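Local coordinates for protein DUF176 (Nitrosomonas europaea, PDB 2OMO) that is a putative antibiotic biosynthesis monooxygenase that forms a two-subunit assembly and probably acts as an oxidoreductase, at residues T26-S31 with F72-A77; S31-K36 with W103-R108. One frame throughout, in Å; residues are numbered along the deposited sequence.

In the fold
The chain has a ferredoxin-like fold, a four-stranded antiparallel sheet with helices packed on one face. Contact 1 lies in the core, its centre about 4 Å from that of the chain, and pairs the two middle strands, 24-31 and 71-78. Contact 2 lies at the surface and joins two loops, one leading from strand 24-31 into helix 37-51, the other from helix 91-100 into strand 109-117. Regular backbone bonding and apolar packing dominate the first; the second has one backbone bridge, a lysine chain on an indole, and polar links. Ser31 belongs to both, Phe72 CD2 reaches Val32 CG2 at 3.6 Å, and the centres of the two contacts are about 13 Å apart.

Contact 1: residues T26-S31 with F72-A77; sequences TIVYAS and FVLYEA
Ile27 and Tyr29 meet Val73 and Tyr75 on one face of an antiparallel strand pair. Val73 is wedged between the first two: its CG1 touches Ile27 CG2 at 3.6 Å, while its CG2 lies 3.7 Å from Tyr29 CD1, that ring running alongside the valine and pointing the same way. In Ile27, CG1 beside the backbone N (chi1 -52°) turns toward Tyr75 and meets its CD1 at 3.9 Å, leaving CG2 for Val73. On the other face Val28 packs against Leu74, CB to CB 4.0 Å, and its CG2 branch rests 3.7 Å from Glu76 OE2, an apolar methyl beside a carboxylate. Glu76 gets there by an extended chain that passes alongside Thr26 O. Ala30 sits beside the CB of Phe72, whose ring swings away from the pair.

Six backbone hydrogen bonds hold this register, two each for Thr26 with Glu76, Val28 with Leu74 and Ala30 with Phe72. Between them come the non-hydrogen-bonded pairs Ile27-Tyr75 and Tyr29-Val73, where Val73 CA approaches Val28 O at 3.1 Å in a CA-H...O contact. At one end a water links Thr26 OG1 (2.7 Å) to Glu76 O, to which it donates.

The tyrosine face belongs to the dimer: Tyr29 OH is hydrogen-bonded to Tyr29 OH of the second subunit, Tyr75 OH to Asp61 OD2 of that subunit, and the two Tyr75 rings stack. On the opposite face helix 37-51 packs over Ala30, Phe72 and Leu74, through Phe40 and Thr44 among others, and Arg108 lies against Val28 and Ala30, while strands 57-65 and 109-117 flank the pair within the sheet.

Contact 2: residues S31-K36 with W103-R108; sequences SVKTDK and WMAEPR
Two loops at one end of the ferredoxin-like fold come together here: residues 31-36 carry the chain from strand 24-31 into helix 37-51, and residues 103-108 lead from helix 91-100 into strand 109-117. A single backbone bridge, centred on Val32 and Met104 (a selenomethionine), ties them. Lys33 N donates an almost straight bond of 2.8 Å to Trp103 O, and Ala105 N gives another, also 2.8 Å, to Ser31 O from a position well tilted from the carbonyl plane.

Beyond the bridge, a water accepts from Ser31 N and donates to Glu106 O; direct backbone pairing resumes between the two strands. Ser31 OG and Glu106 OE2 are 3.1 Å apart, a hydrogen bond that the hydroxyl may share with a second acceptor. Val32 CG2 touches the methyl CE of Met104 at 4.1 Å, the two side chains crossing at a slant, and both also touch Phe40 of helix 37-51. The extended Lys33 chain runs past Trp103 O, bringing CE to 3.4 Å from Met104 O; its NZ is hydrogen-bonded to Asp102 O.

Lys36, just before the helix, bends at chi2 (-71°), and its side chain crosses that of Trp103 at about a right angle, the methylenes laid over one indole face: CD, offset toward the rim, stands 3.8 Å from the centroid of the five-membered ring in a CH-pi contact.

Contact 1: residues T26-S31 with F72-A77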
ATOM      1  N   THR A  26       2.804   4.310   5.776  1.00 11.06           N
ATOM      2  CA  THR A  26       1.512   4.595   6.425  1.00 13.39           C
ATOM      3  C   THR A  26       0.478   4.428   5.340  1.00 12.13           C
ATOM      4  O   THR A  26       0.524   5.132   4.304  1.00 13.31           O
ATOM      5  CB  THR A  26       1.435   6.024   7.021  1.00 14.54           C
ATOM      6  OG1 THR A  26       2.577   6.269   7.842  1.00 16.35           O
ATOM      7  CG2 THR A  26       0.160   6.169   7.905  1.00 17.23           C
ATOM      8  N   ILE A  27      -0.425   3.483   5.525  1.00 11.45           N
ATOM      9  CA  ILE A  27      -1.544   3.370   4.597  1.00 11.53           C
ATOM     10  C   ILE A  27      -2.689   4.207   5.187  1.00 12.66           C
ATOM     11  O   ILE A  27      -3.196   3.900   6.297  1.00 12.11           O
ATOM     12  CB  ILE A  27      -1.972   1.933   4.355  1.00 11.54           C
ATOM     13  CG1 ILE A  27      -0.749   1.072   3.960  1.00 11.03           C
ATOM     14  CG2 ILE A  27      -3.137   1.882   3.308  1.00 11.86           C
ATOM     15  CD1 ILE A  27      -1.057  -0.427   3.573  1.00 11.63           C
ATOM     16  N   VAL A  28      -3.087   5.244   4.450  1.00 12.01           N
ATOM     17  CA  VAL A  28      -4.108   6.152   4.968  1.00 13.65           C
ATOM     18  C   VAL A  28      -5.428   5.870   4.273  1.00 13.86           C
ATOM     19  O   VAL A  28      -5.504   5.934   3.045  1.00 13.31           O
ATOM     20  CB  VAL A  28      -3.715   7.638   4.845  1.00 14.99           C
ATOM     21  CG1 VAL A  28      -4.878   8.536   5.352  1.00 15.47           C
ATOM     22  CG2 VAL A  28      -2.357   7.886   5.628  1.00 15.36           C
ATOM     23  N   TYR A  29      -6.453   5.565   5.061  1.00 13.11           N
ATOM     24  CA  TYR A  29      -7.784   5.264   4.532  1.00 14.25           C
ATOM     25  C   TYR A  29      -8.723   6.451   4.688  1.00 15.37           C
ATOM     26  O   TYR A  29      -8.900   6.978   5.787  1.00 15.63           O
ATOM     27  CB  TYR A  29      -8.378   4.046   5.216  1.00 13.85           C
ATOM     28  CG  TYR A  29      -7.552   2.795   5.086  1.00 14.82           C
ATOM     29  CD1 TYR A  29      -7.804   1.900   4.061  1.00 12.23           C
ATOM     30  CD2 TYR A  29      -6.524   2.503   6.008  1.00 16.72           C
ATOM     31  CE1 TYR A  29      -7.027   0.691   3.922  1.00 13.34           C
ATOM     32  CE2 TYR A  29      -5.734   1.347   5.865  1.00 16.52           C
ATOM     33  CZ  TYR A  29      -6.013   0.435   4.837  1.00 13.99           C
ATOM     34  OH  TYR A  29      -5.273  -0.709   4.681  1.00 14.95           O
ATOM     35  N   ALA A  30      -9.322   6.870   3.584  1.00 15.62           N
ATOM     36  CA  ALA A  30     -10.219   8.033   3.620  1.00 16.02           C
ATOM     37  C   ALA A  30     -11.564   7.698   3.002  1.00 16.89           C
ATOM     38  O   ALA A  30     -11.612   7.222   1.868  1.00 17.51           O
ATOM     39  CB  ALA A  30      -9.617   9.225   2.900  1.00 16.54           C
ATOM     40  N   SER A  31     -12.636   7.961   3.754  1.00 16.15           N
ATOM     41  CA  SER A  31     -14.019   7.834   3.250  1.00 16.70           C
ATOM     42  C   SER A  31     -14.529   9.272   3.089  1.00 16.56           C
ATOM     43  O   SER A  31     -14.504  10.077   4.036  1.00 17.14           O
ATOM     44  CB  SER A  31     -14.936   7.031   4.195  1.00 16.01           C
ATOM     45  OG  SER A  31     -14.420   5.718   4.383  1.00 19.99           O
ATOM     46  N   PHE A  72     -11.000   6.030  -0.596  1.00 14.36           N
ATOM     47  CA  PHE A  72      -9.627   6.283  -1.082  1.00 13.25           C
ATOM     48  C   PHE A  72      -8.565   5.761  -0.152  1.00 13.59           C
ATOM     49  O   PHE A  72      -8.775   5.642   1.075  1.00 13.97           O
ATOM     50  CB  PHE A  72      -9.386   7.802  -1.263  1.00 13.93           C
ATOM     51  CG  PHE A  72     -10.264   8.423  -2.316  1.00 15.15           C
ATOM     52  CD1 PHE A  72      -9.802   8.542  -3.633  1.00 15.36           C
ATOM     53  CD2 PHE A  72     -11.582   8.830  -2.008  1.00 17.57           C
ATOM     54  CE1 PHE A  72     -10.650   9.123  -4.643  1.00 17.12           C
ATOM     55  CE2 PHE A  72     -12.427   9.417  -2.997  1.00 19.47           C
ATOM     56  CZ  PHE A  72     -11.941   9.554  -4.323  1.00 17.35           C
ATOM     57  N   VAL A  73      -7.390   5.532  -0.719  1.00 13.99           N
ATOM     58  CA  VAL A  73      -6.183   5.187   0.086  1.00 14.63           C
ATOM     59  C   VAL A  73      -5.026   6.086  -0.363  1.00 14.70           C
ATOM     60  O   VAL A  73      -4.812   6.265  -1.585  1.00 14.04           O
ATOM     61  CB  VAL A  73      -5.770   3.724  -0.122  1.00 15.28           C
ATOM     62  CG1 VAL A  73      -4.269   3.475   0.316  1.00 15.33           C
ATOM     63  CG2 VAL A  73      -6.737   2.786   0.612  1.00 16.17           C
ATOM     64  N   LEU A  74      -4.317   6.684   0.596  1.00 13.64           N
ATOM     65  CA  LEU A  74      -3.014   7.285   0.339  1.00 14.37           C
ATOM     66  C   LEU A  74      -1.952   6.318   0.888  1.00 14.27           C
ATOM     67  O   LEU A  74      -1.902   6.054   2.084  1.00 13.64           O
ATOM     68  CB  LEU A  74      -2.852   8.650   1.046  1.00 14.31           C
ATOM     69  CG  LEU A  74      -3.878   9.731   0.599  1.00 17.37           C
ATOM     70  CD1 LEU A  74      -5.244   9.562   1.301  1.00 22.04           C
ATOM     71  CD2 LEU A  74      -3.354  11.202   0.789  1.00 17.03           C
ATOM     72  N   TYR A  75      -1.094   5.838   0.000  1.00 13.03           N
ATOM     73  CA  TYR A  75      -0.044   4.903   0.343  1.00 13.48           C
ATOM     74  C   TYR A  75       1.261   5.700   0.409  1.00 13.48           C
ATOM     75  O   TYR A  75       1.892   5.988  -0.616  1.00 12.28           O
ATOM     76  CB  TYR A  75      -0.010   3.782  -0.699  1.00 14.04           C
ATOM     77  CG  TYR A  75       1.026   2.714  -0.469  1.00 14.41           C
ATOM     78  CD1 TYR A  75       0.794   1.656   0.436  1.00 16.18           C
ATOM     79  CD2 TYR A  75       2.227   2.754  -1.134  1.00 14.76           C
ATOM     80  CE1 TYR A  75       1.756   0.680   0.648  1.00 13.92           C
ATOM     81  CE2 TYR A  75       3.213   1.779  -0.922  1.00 13.85           C
ATOM     82  CZ  TYR A  75       2.961   0.740  -0.014  1.00 13.15           C
ATOM     83  OH  TYR A  75       3.878  -0.278   0.214  1.00 14.81           O
ATOM     84  N   GLU A  76       1.663   6.026   1.640  1.00 13.99           N
ATOM     85  CA  GLU A  76       2.724   7.007   1.862  1.00 14.46           C
ATOM     86  C   GLU A  76       3.947   6.270   2.455  1.00 14.35           C
ATOM     87  O   GLU A  76       3.932   5.897   3.625  1.00 14.93           O
ATOM     88  CB  GLU A  76       2.195   8.056   2.840  1.00 14.26           C
ATOM     89  CG  GLU A  76       0.793   8.581   2.478  1.00 14.43           C
ATOM     90  CD  GLU A  76       0.301   9.701   3.421  1.00 17.96           C
ATOM     91  OE1 GLU A  76       0.973  10.015   4.426  1.00 19.98           O
ATOM     92  OE2 GLU A  76      -0.802  10.237   3.159  1.00 18.43           O
ATOM     93  N   ALA A  77       4.968   6.061   1.623  1.00 14.47           N
ATOM     94  CA  ALA A  77       6.141   5.254   1.928  1.00 14.42           C
ATOM     95  C   ALA A  77       7.354   6.181   1.894  1.00 14.62           C
ATOM     96  O   ALA A  77       7.526   6.943   0.922  1.00 15.16           O
ATOM     97  CB  ALA A  77       6.311   4.154   0.876  1.00 15.03           C
TER
HETATM   98  O   HOH W   1       4.485   7.346   6.205  1.00 20.57           O

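Contact 2: residues S31-K36 with W103-R108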
ATOM      1  N   SER A  31     -12.636   7.961   3.754  1.00 16.15           N
ATOM      2  CA  SER A  31     -14.019   7.834   3.250  1.00 16.70           C
ATOM      3  C   SER A  31     -14.529   9.272   3.089  1.00 16.56           C
ATOM      4  O   SER A  31     -14.504  10.077   4.036  1.00 17.14           O
ATOM      5  CB  SER A  31     -14.936   7.031   4.195  1.00 16.01           C
ATOM      6  OG  SER A  31     -14.420   5.718   4.383  1.00 19.99           O
ATOM      7  N   VAL A  32     -14.934   9.582   1.874  1.00 17.55           N
ATOM      8  CA  VAL A  32     -15.233  10.931   1.447  1.00 17.92           C
ATOM      9  C   VAL A  32     -16.746  11.044   1.266  1.00 17.68           C
ATOM     10  O   VAL A  32     -17.396  10.078   0.880  1.00 16.02           O
ATOM     11  CB  VAL A  32     -14.482  11.256   0.087  1.00 19.54           C
ATOM     12  CG1 VAL A  32     -14.870  12.609  -0.469  1.00 19.41           C
ATOM     13  CG2 VAL A  32     -12.962  11.182   0.267  1.00 18.52           C
ATOM     14  N   LYS A  33     -17.292  12.229   1.564  1.00 17.86           N
ATOM     15  CA  LYS A  33     -18.698  12.543   1.299  1.00 20.03           C
ATOM     16  C   LYS A  33     -19.003  12.336  -0.179  1.00 19.14           C
ATOM     17  O   LYS A  33     -18.229  12.667  -1.039  1.00 18.51           O
ATOM     18  CB  LYS A  33     -19.074  13.961   1.755  1.00 18.76           C
ATOM     19  CG  LYS A  33     -19.065  14.076   3.294  1.00 19.71           C
ATOM     20  CD  LYS A  33     -19.488  15.467   3.770  1.00 20.04           C
ATOM     21  CE  LYS A  33     -19.299  15.592   5.286  1.00 22.34           C
ATOM     22  NZ  LYS A  33     -19.364  17.021   5.701  1.00 23.66           N
ATOM     23  N   THR A  34     -20.161  11.754  -0.437  1.00 21.16           N
ATOM     24  CA  THR A  34     -20.553  11.316  -1.759  1.00 21.96           C
ATOM     25  C   THR A  34     -20.448  12.442  -2.835  1.00 22.81           C
ATOM     26  O   THR A  34     -20.119  12.201  -4.009  1.00 22.74           O
ATOM     27  CB  THR A  34     -21.977  10.708  -1.583  1.00 23.76           C
ATOM     28  OG1 THR A  34     -22.233   9.696  -2.564  1.00 29.95           O
ATOM     29  CG2 THR A  34     -23.000  11.756  -1.557  1.00 19.37           C
ATOM     30  N   ASP A  35     -20.675  13.691  -2.440  1.00 21.43           N
ATOM     31  CA  ASP A  35     -20.655  14.746  -3.439  1.00 22.91           C
ATOM     32  C   ASP A  35     -19.365  15.595  -3.421  1.00 21.09           C
ATOM     33  O   ASP A  35     -19.354  16.754  -3.893  1.00 20.87           O
ATOM     34  CB  ASP A  35     -21.905  15.613  -3.297  1.00 23.95           C
ATOM     35  CG  ASP A  35     -21.975  16.339  -1.957  1.00 28.47           C
ATOM     36  OD1 ASP A  35     -21.310  15.946  -0.960  1.00 33.07           O
ATOM     37  OD2 ASP A  35     -22.736  17.333  -1.906  1.00 35.79           O
ATOM     38  N   LYS A  36     -18.309  15.015  -2.848  1.00 19.77           N
ATOM     39  CA  LYS A  36     -16.987  15.646  -2.760  1.00 19.03           C
ATOM     40  C   LYS A  36     -15.842  14.760  -3.252  1.00 18.20           C
ATOM     41  O   LYS A  36     -14.658  15.083  -3.061  1.00 16.82           O
ATOM     42  CB  LYS A  36     -16.695  16.099  -1.332  1.00 18.58           C
ATOM     43  CG  LYS A  36     -17.683  17.136  -0.791  1.00 20.14           C
ATOM     44  CD  LYS A  36     -17.499  18.508  -1.487  1.00 23.52           C
ATOM     45  CE  LYS A  36     -18.341  19.577  -0.836  1.00 22.98           C
ATOM     46  NZ  LYS A  36     -19.771  19.406  -1.180  1.00 23.25           N
ATOM     47  N   TRP A 103     -14.857  17.411   4.016  1.00  7.93           N
ATOM     48  CA  TRP A 103     -15.307  16.486   2.993  1.00  7.78           C
ATOM     49  C   TRP A 103     -15.212  15.050   3.457  1.00  7.95           C
ATOM     50  O   TRP A 103     -15.658  14.142   2.751  1.00  8.41           O
ATOM     51  CB  TRP A 103     -14.536  16.651   1.680  1.00  6.96           C
ATOM     52  CG  TRP A 103     -14.505  18.096   1.108  1.00  5.73           C
ATOM     53  CD1 TRP A 103     -15.389  19.139   1.356  1.00  5.90           C
ATOM     54  CD2 TRP A 103     -13.522  18.622   0.219  1.00  7.26           C
ATOM     55  NE1 TRP A 103     -14.997  20.263   0.671  1.00  5.46           N
ATOM     56  CE2 TRP A 103     -13.865  19.973  -0.042  1.00  6.85           C
ATOM     57  CE3 TRP A 103     -12.381  18.081  -0.394  1.00  7.03           C
ATOM     58  CZ2 TRP A 103     -13.098  20.793  -0.883  1.00  8.17           C
ATOM     59  CZ3 TRP A 103     -11.624  18.911  -1.234  1.00  6.11           C
ATOM     60  CH2 TRP A 103     -11.990  20.237  -1.470  1.00  4.64           C
HETATM   61  N   MSE A 104     -14.639  14.824   4.641  1.00  8.19           N
HETATM   62  CA  MSE A 104     -14.549  13.451   5.202  1.00  7.99           C
HETATM   63  C   MSE A 104     -15.915  12.984   5.679  1.00  8.18           C
HETATM   64  O   MSE A 104     -16.643  13.738   6.372  1.00  9.02           O
HETATM   65  CB  MSE A 104     -13.565  13.400   6.374  1.00  9.00           C
HETATM   66  CG  MSE A 104     -12.203  13.928   6.018  1.00 10.37           C
HETATM   67 SE   MSE A 104     -11.396  12.833   4.589  0.60 16.03          SE
HETATM   68  CE  MSE A 104     -11.894  13.864   3.122  1.00 14.42           C
ATOM     69  N   ALA A 105     -16.300  11.767   5.299  1.00  8.11           N
ATOM     70  CA  ALA A 105     -17.576  11.221   5.772  1.00  9.82           C
ATOM     71  C   ALA A 105     -17.379  10.625   7.189  1.00 11.48           C
ATOM     72  O   ALA A 105     -18.345  10.396   7.931  1.00  9.68           O
ATOM     73  CB  ALA A 105     -18.076  10.155   4.816  1.00  9.99           C
ATOM     74  N   GLU A 106     -16.119  10.401   7.544  1.00 12.53           N
ATOM     75  CA  GLU A 106     -15.710   9.911   8.869  1.00 15.27           C
ATOM     76  C   GLU A 106     -14.191  10.126   9.025  1.00 14.77           C
ATOM     77  O   GLU A 106     -13.518  10.399   8.021  1.00 13.13           O
ATOM     78  CB  GLU A 106     -16.048   8.432   9.008  1.00 16.41           C
ATOM     79  CG  GLU A 106     -15.183   7.531   8.158  1.00 17.58           C
ATOM     80  CD  GLU A 106     -15.508   6.047   8.314  1.00 21.02           C
ATOM     81  OE1 GLU A 106     -15.823   5.610   9.450  1.00 27.27           O
ATOM     82  OE2 GLU A 106     -15.428   5.308   7.292  1.00 28.14           O
ATOM     83  N   PRO A 107     -13.654  10.039  10.273  1.00 14.34           N
ATOM     84  CA  PRO A 107     -12.216  10.241  10.466  1.00 14.37           C
ATOM     85  C   PRO A 107     -11.366   9.324   9.590  1.00 13.83           C
ATOM     86  O   PRO A 107     -11.634   8.133   9.496  1.00 14.07           O
ATOM     87  CB  PRO A 107     -11.985   9.831  11.923  1.00 14.54           C
ATOM     88  CG  PRO A 107     -13.313  10.090  12.606  1.00 15.97           C
ATOM     89  CD  PRO A 107     -14.367   9.804  11.552  1.00 15.44           C
ATOM     90  N   ARG A 108     -10.338   9.886   8.988  1.00 14.22           N
ATOM     91  CA  ARG A 108      -9.326   9.087   8.274  1.00 15.20           C
ATOM     92  C   ARG A 108      -8.632   8.185   9.278  1.00 15.67           C
ATOM     93  O   ARG A 108      -8.570   8.520  10.459  1.00 16.31           O
ATOM     94  CB  ARG A 108      -8.290   9.974   7.633  1.00 13.76           C
ATOM     95  CG  ARG A 108      -8.828  10.710   6.434  1.00 16.85           C
ATOM     96  CD  ARG A 108      -7.704  11.417   5.759  1.00 14.66           C
ATOM     97  NE  ARG A 108      -6.956  12.332   6.632  1.00 17.27           N
ATOM     98  CZ  ARG A 108      -7.341  13.587   6.877  1.00 17.42           C
ATOM     99  NH1 ARG A 108      -8.463  14.065   6.332  1.00 14.73           N
ATOM    100  NH2 ARG A 108      -6.605  14.372   7.641  1.00 17.28           N
TER
HETATM  101  O   HOH W   2     -12.161   8.707   6.437  1.00 29.68           O